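Local coordinates for protein 2,3-dihydroxybenzoate-AMP ligase (Bacillus subtilis, PDB 1MDB) that belongs to the ANL superfamily of AMP-binding enzymes, with a large domain joined to a smaller C-terminal one, and holds adenosine monophosphate and 2,3-dihydroxy-benzoic acid, at residues G518-K522 with K523-E527; H448-H452 with P453-D457. All blocks are in the same frame, centred on the assembly; numbering follows the deposited sequence.

How the contacts relate
Both contacts are local, each made within one unbroken run of the chain. Contact 2 comes first, at residues 448-457, where helix 442-449 turns into strand 455-465. Contact 1 follows at residues 518-527, where the loop after strand 505-508 enters helix 522-534. Their centres lie about 19 Å apart, and their nearest atoms are about 5 Å apart without touching. Strand 455-465 links them: contact 2 holds its start, and Leu-525 of contact 1 packs on Ala-459 and Val-461 farther along it. Lys-522 also reaches back to Glu-446 on helix 442-449. Contact 1 thus sets the last helix on the C-terminal sheet and reaches the ligands through Lys-519; contact 2 joins a helix to that sheet's edge strand.

Contact 1 of 2, residues G518-K522 with K523-E527; sequences GKVSK and KALRE. With AMP (adenosine monophosphate), chain D; DBH (2,3-dihydroxy-benzoic acid), chain E.
Ser-521 is the N-cap of helix 522-534, and its side chain meets Ala-524. OG is anti to the backbone N (chi1 169°), which brings it up to the helix start. There it accepts from the amide: Ala-524 N lies 3.2 Å from Ser-521 OG. The methyl of Ala-524 rests beside the same hydroxyl. Ser-521 also gives its carbonyl to the helix, with Leu-525 N 3.2 Å from Ser-521 O.

Leu-525 turns back toward the loop and crosses Val-520: Leu-525 CD1 meets Val-520 CG1 at 3.8 Å. Its other neighbours include Ala-459 and Val-461 of strand 455-465. Lys-522 runs out extended to a salt bridge with Glu-446.

Before the cap, Lys-519 belongs to the pockets of both ligands, its chain extended beyond CG. Lys-519 NZ lies 3.1 Å from AMP O2P, but NZ stands too close to 2,3-dihydroxy-benzoic acid, so this bond is doubtful.

Arg-526 N donates to Lys-522 O at 2.8 Å. The side chain bends at chi3 (-71°), which folds its guanidinium back over the first turn. NH1 reaches a salt bridge with Asp-431. Lys-522 O lies 3.8 Å above one face of the guanidinium, offset toward its rim, and Arg-526 NH1 stands 3.7 Å from Lys-522 CB.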
loop_
_atom_site.group_PDB
_atom_site.type_symbol
_atom_site.label_atom_id
_atom_site.label_comp_id
_atom_site.label_asym_id
_atom_site.label_seq_id
_atom_site.Cartn_x
_atom_site.Cartn_y
_atom_site.Cartn_z
ATOM N N GLY A 518 6.288 4.515 2.169
ATOM C CA GLY A 518 7.587 4.143 2.706
ATOM C C GLY A 518 8.539 3.361 1.816
ATOM O O GLY A 518 9.627 2.998 2.260
ATOM N N LYS A 519 8.166 3.080 0.573
ATOM C CA LYS A 519 9.096 2.341 -0.279
ATOM C C LYS A 519 10.135 3.259 -0.908
ATOM O O LYS A 519 9.964 4.482 -0.978
ATOM C CB LYS A 519 8.377 1.555 -1.384
ATOM C CG LYS A 519 6.892 1.807 -1.543
ATOM C CD LYS A 519 6.288 0.845 -2.565
ATOM C CE LYS A 519 4.778 1.035 -2.692
ATOM N NZ LYS A 519 4.132 0.007 -3.577
ATOM N N VAL A 520 11.231 2.661 -1.345
ATOM C CA VAL A 520 12.287 3.427 -1.979
ATOM C C VAL A 520 11.725 3.955 -3.292
ATOM O O VAL A 520 10.994 3.254 -3.990
ATOM C CB VAL A 520 13.521 2.546 -2.270
ATOM C CG1 VAL A 520 14.556 3.334 -3.049
ATOM C CG2 VAL A 520 14.118 2.048 -0.970
ATOM N N SER A 521 12.030 5.213 -3.594
ATOM C CA SER A 521 11.598 5.824 -4.834
ATOM C C SER A 521 12.814 5.771 -5.755
ATOM O O SER A 521 13.709 6.614 -5.657
ATOM C CB SER A 521 11.209 7.282 -4.607
ATOM O OG SER A 521 11.029 7.945 -5.841
ATOM N N LYS A 522 12.863 4.777 -6.632
ATOM C CA LYS A 522 14.000 4.669 -7.530
ATOM C C LYS A 522 14.021 5.845 -8.492
ATOM O O LYS A 522 15.088 6.287 -8.916
ATOM C CB LYS A 522 13.988 3.321 -8.260
ATOM C CG LYS A 522 14.499 2.196 -7.343
ATOM C CD LYS A 522 14.782 0.885 -8.077
ATOM C CE LYS A 522 15.468 -0.104 -7.129
ATOM N NZ LYS A 522 15.868 -1.360 -7.813
ATOM N N LYS A 523 12.842 6.382 -8.792
ATOM C CA LYS A 523 12.759 7.539 -9.677
ATOM C C LYS A 523 13.538 8.712 -9.048
ATOM O O LYS A 523 14.303 9.401 -9.723
ATOM C CB LYS A 523 11.299 7.932 -9.889
ATOM C CG LYS A 523 11.129 9.146 -10.778
ATOM C CD LYS A 523 9.698 9.664 -10.746
ATOM C CE LYS A 523 9.575 10.976 -11.505
ATOM N NZ LYS A 523 8.268 11.641 -11.250
ATOM N N ALA A 524 13.352 8.925 -7.751
ATOM C CA ALA A 524 14.052 10.006 -7.063
ATOM C C ALA A 524 15.556 9.750 -7.111
ATOM O O ALA A 524 16.349 10.683 -7.288
ATOM C CB ALA A 524 13.585 10.103 -5.616
ATOM N N LEU A 525 15.943 8.484 -6.949
ATOM C CA LEU A 525 17.350 8.108 -6.990
ATOM C C LEU A 525 17.923 8.348 -8.380
ATOM O O LEU A 525 19.071 8.766 -8.524
ATOM C CB LEU A 525 17.529 6.641 -6.590
ATOM C CG LEU A 525 17.374 6.371 -5.093
ATOM C CD1 LEU A 525 17.493 4.867 -4.813
ATOM C CD2 LEU A 525 18.447 7.149 -4.331
ATOM N N ARG A 526 17.130 8.086 -9.410
ATOM C CA ARG A 526 17.605 8.327 -10.763
ATOM C C ARG A 526 17.867 9.828 -10.959
ATOM O O ARG A 526 18.878 10.223 -11.533
ATOM C CB ARG A 526 16.583 7.828 -11.783
ATOM C CG ARG A 526 16.640 6.322 -12.018
ATOM C CD ARG A 526 15.845 5.925 -13.254
ATOM N NE ARG A 526 14.402 6.056 -13.063
ATOM C CZ ARG A 526 13.645 5.167 -12.426
ATOM N NH1 ARG A 526 14.186 4.068 -11.904
ATOM N NH2 ARG A 526 12.337 5.367 -12.326
ATOM N N GLU A 527 16.954 10.656 -10.463
ATOM C CA GLU A 527 17.080 12.104 -10.569
ATOM C C GLU A 527 18.323 12.588 -9.845
ATOM O O GLU A 527 19.046 13.444 -10.342
ATOM C CB GLU A 527 15.853 12.792 -9.956
ATOM C CG GLU A 527 14.576 12.667 -10.775
ATOM C CD GLU A 527 13.373 13.308 -10.088
ATOM O OE1 GLU A 527 13.544 14.375 -9.447
ATOM O OE2 GLU A 527 12.255 12.753 -10.203
HETATM P P AMP D . 0.684 -0.036 -4.788
HETATM O O1P AMP D . -0.670 0.209 -5.402
HETATM O O2P AMP D . 1.336 1.182 -4.223
HETATM O O3P AMP D . 0.662 -1.173 -3.800
HETATM O "O5'" AMP D . 1.737 -0.446 -5.995
HETATM C "C5'" AMP D . 1.736 -1.761 -6.621
HETATM C "C4'" AMP D . 3.083 -2.002 -7.313
HETATM O "O4'" AMP D . 4.037 -2.032 -6.269
HETATM C "C3'" AMP D . 3.240 -3.337 -7.981
HETATM O "O3'" AMP D . 2.711 -3.339 -9.305
HETATM C "C2'" AMP D . 4.745 -3.564 -7.911
HETATM O "O2'" AMP D . 5.428 -2.944 -9.023
HETATM C "C1'" AMP D . 5.078 -2.948 -6.576
HETATM N N9 AMP D . 5.166 -4.218 -5.466
HETATM C C8 AMP D . 4.323 -4.363 -4.418
HETATM N N7 AMP D . 4.634 -5.425 -3.680
HETATM C C5 AMP D . 5.687 -5.939 -4.289
HETATM C C6 AMP D . 6.391 -7.066 -3.879
HETATM N N6 AMP D . 6.073 -7.762 -2.788
HETATM N N1 AMP D . 7.460 -7.425 -4.666
HETATM C C2 AMP D . 7.824 -6.735 -5.785
HETATM N N3 AMP D . 7.144 -5.647 -6.171
HETATM C C4 AMP D . 6.060 -5.225 -5.429
HETATM C C21 DBH E . 1.285 -1.926 -3.129
HETATM O O9 DBH E . 2.582 -1.626 -3.272
HETATM C C18 DBH E . 0.805 -3.080 -2.327
HETATM C C15 DBH E . 1.740 -3.883 -1.608
HETATM C C12 DBH E . 1.303 -4.995 -0.859
HETATM C C3 DBH E . -0.588 -3.405 -2.286
HETATM O O3 DBH E . -1.562 -2.650 -2.970
HETATM C C6 DBH E . -1.019 -4.518 -1.537
HETATM C C9 DBH E . -0.088 -5.314 -0.828
HETATM O O6 DBH E . -2.357 -4.838 -1.500
#

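Contact 2 of 2, residues H448-H452 with P453-D457; sequences HLLAH and PAVHD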
loop_
_atom_site.group_PDB
_atom_site.type_symbol
_atom_site.label_atom_id
_atom_site.label_comp_id
_atom_site.label_asym_id
_atom_site.label_seq_id
_atom_site.Cartn_x
_atom_site.Cartn_y
_atom_site.Cartn_z
ATOM N N HIS A 448 22.789 -9.519 -3.462
ATOM C CA HIS A 448 24.191 -9.854 -3.206
ATOM C C HIS A 448 24.778 -8.851 -2.212
ATOM O O HIS A 448 25.358 -9.230 -1.196
ATOM C CB HIS A 448 25.011 -9.784 -4.505
ATOM C CG HIS A 448 24.880 -10.993 -5.376
ATOM N ND1 HIS A 448 25.625 -12.135 -5.178
ATOM C CD2 HIS A 448 24.071 -11.250 -6.432
ATOM C CE1 HIS A 448 25.280 -13.045 -6.071
ATOM N NE2 HIS A 448 24.339 -12.534 -6.845
ATOM N N LEU A 449 24.638 -7.566 -2.526
ATOM C CA LEU A 449 25.158 -6.499 -1.676
ATOM C C LEU A 449 24.639 -6.564 -0.235
ATOM O O LEU A 449 25.328 -6.141 0.691
ATOM C CB LEU A 449 24.838 -5.134 -2.308
ATOM C CG LEU A 449 25.497 -4.966 -3.685
ATOM C CD1 LEU A 449 24.982 -3.719 -4.403
ATOM C CD2 LEU A 449 27.012 -4.909 -3.507
ATOM N N LEU A 450 23.438 -7.106 -0.046
ATOM C CA LEU A 450 22.863 -7.233 1.292
ATOM C C LEU A 450 23.648 -8.261 2.098
ATOM O O LEU A 450 23.534 -8.323 3.324
ATOM C CB LEU A 450 21.389 -7.665 1.222
ATOM C CG LEU A 450 20.394 -6.631 0.690
ATOM C CD1 LEU A 450 18.972 -7.157 0.841
ATOM C CD2 LEU A 450 20.543 -5.332 1.461
ATOM N N ALA A 451 24.439 -9.073 1.399
ATOM C CA ALA A 451 25.250 -10.099 2.045
ATOM C C ALA A 451 26.537 -9.494 2.603
ATOM O O ALA A 451 27.208 -10.098 3.438
ATOM C CB ALA A 451 25.579 -11.214 1.046
ATOM N N HIS A 452 26.885 -8.300 2.145
ATOM C CA HIS A 452 28.091 -7.661 2.642
ATOM C C HIS A 452 27.824 -7.075 4.030
ATOM O O HIS A 452 26.862 -6.330 4.227
ATOM C CB HIS A 452 28.557 -6.561 1.691
ATOM C CG HIS A 452 29.903 -6.015 2.035
ATOM N ND1 HIS A 452 30.135 -5.274 3.173
ATOM C CD2 HIS A 452 31.107 -6.164 1.431
ATOM C CE1 HIS A 452 31.424 -4.993 3.257
ATOM N NE2 HIS A 452 32.035 -5.521 2.212
ATOM N N PRO A 453 28.682 -7.415 5.012
ATOM C CA PRO A 453 28.607 -6.971 6.411
ATOM C C PRO A 453 28.538 -5.460 6.652
ATOM O O PRO A 453 28.164 -5.029 7.736
ATOM C CB PRO A 453 29.860 -7.589 7.032
ATOM C CG PRO A 453 30.032 -8.836 6.249
ATOM C CD PRO A 453 29.798 -8.361 4.834
ATOM N N ALA A 454 28.891 -4.654 5.661
ATOM C CA ALA A 454 28.851 -3.205 5.852
ATOM C C ALA A 454 27.691 -2.536 5.123
ATOM O O ALA A 454 27.631 -1.314 5.024
ATOM C CB ALA A 454 30.165 -2.587 5.407
ATOM N N VAL A 455 26.758 -3.340 4.626
ATOM C CA VAL A 455 25.620 -2.804 3.898
ATOM C C VAL A 455 24.313 -2.967 4.665
ATOM O O VAL A 455 23.917 -4.080 5.012
ATOM C CB VAL A 455 25.503 -3.481 2.504
ATOM C CG1 VAL A 455 24.178 -3.124 1.831
ATOM C CG2 VAL A 455 26.670 -3.045 1.631
ATOM N N HIS A 456 23.659 -1.843 4.944
ATOM C CA HIS A 456 22.381 -1.857 5.642
ATOM C C HIS A 456 21.297 -2.093 4.597
ATOM O O HIS A 456 20.382 -2.887 4.807
ATOM C CB HIS A 456 22.142 -0.527 6.372
ATOM C CG HIS A 456 20.743 -0.367 6.885
ATOM N ND1 HIS A 456 19.752 0.262 6.160
ATOM C CD2 HIS A 456 20.150 -0.814 8.017
ATOM C CE1 HIS A 456 18.610 0.192 6.823
ATOM N NE2 HIS A 456 18.825 -0.457 7.953
ATOM N N ASP A 457 21.403 -1.396 3.466
ATOM C CA ASP A 457 20.450 -1.564 2.376
ATOM C C ASP A 457 21.075 -1.071 1.085
ATOM O O ASP A 457 22.071 -0.337 1.107
ATOM C CB ASP A 457 19.154 -0.798 2.643
ATOM C CG ASP A 457 17.980 -1.383 1.884
ATOM O OD1 ASP A 457 18.200 -2.345 1.109
ATOM O OD2 ASP A 457 16.841 -0.892 2.059
#
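Leu-449 meets Val-455 across two successive type I beta turns, 449-452 and 452-455, which lead from helix 442-449 into strand 455-465. The backbone of Leu-449 makes this contact: Leu-449 O is 3.2 Å from Val-455 CB, and both methyls of Val-455 lie close to the same oxygen. That oxygen also accepts from His-452 N, closing the first turn. The side chain of Leu-449 packs on Val-474 and Ile-476 of strand 469-478, and on Leu-492.

Leu-450 lies side by side with Asp-457, pointing the same way. Leu-450 CD2 is 3.8 Å from Asp-457 OD1 and looser against Val-455 CG1. Both Leu-450 and Asp-457 also touch Met-284 of helix 280-292, and Asp-457 forms with His-456 a classic beta bulge facing Ile-477.

His-452 closes the second turn, with Val-455 N 3.0 Å from His-452 O. This donor stands above the carbonyl plane, 47° out of it. With chi1 at -171° the imidazole swings beside the residue's own carbonyl carbon, and ND1 comes up to the amide of Ala-454. Pro-453 CD sits over one ring face in a CH-pi contact, 3.8 Å from the His-452 ring centroid. Phe-491 meets the ring edge-to-face, and NE2 has a weak hydrogen bond to Glu-487. At the ring edge, nearly in plane, Ala-454 N donates to His-452 ND1 at 2.8 Å, with an N-H...N angle of 161°.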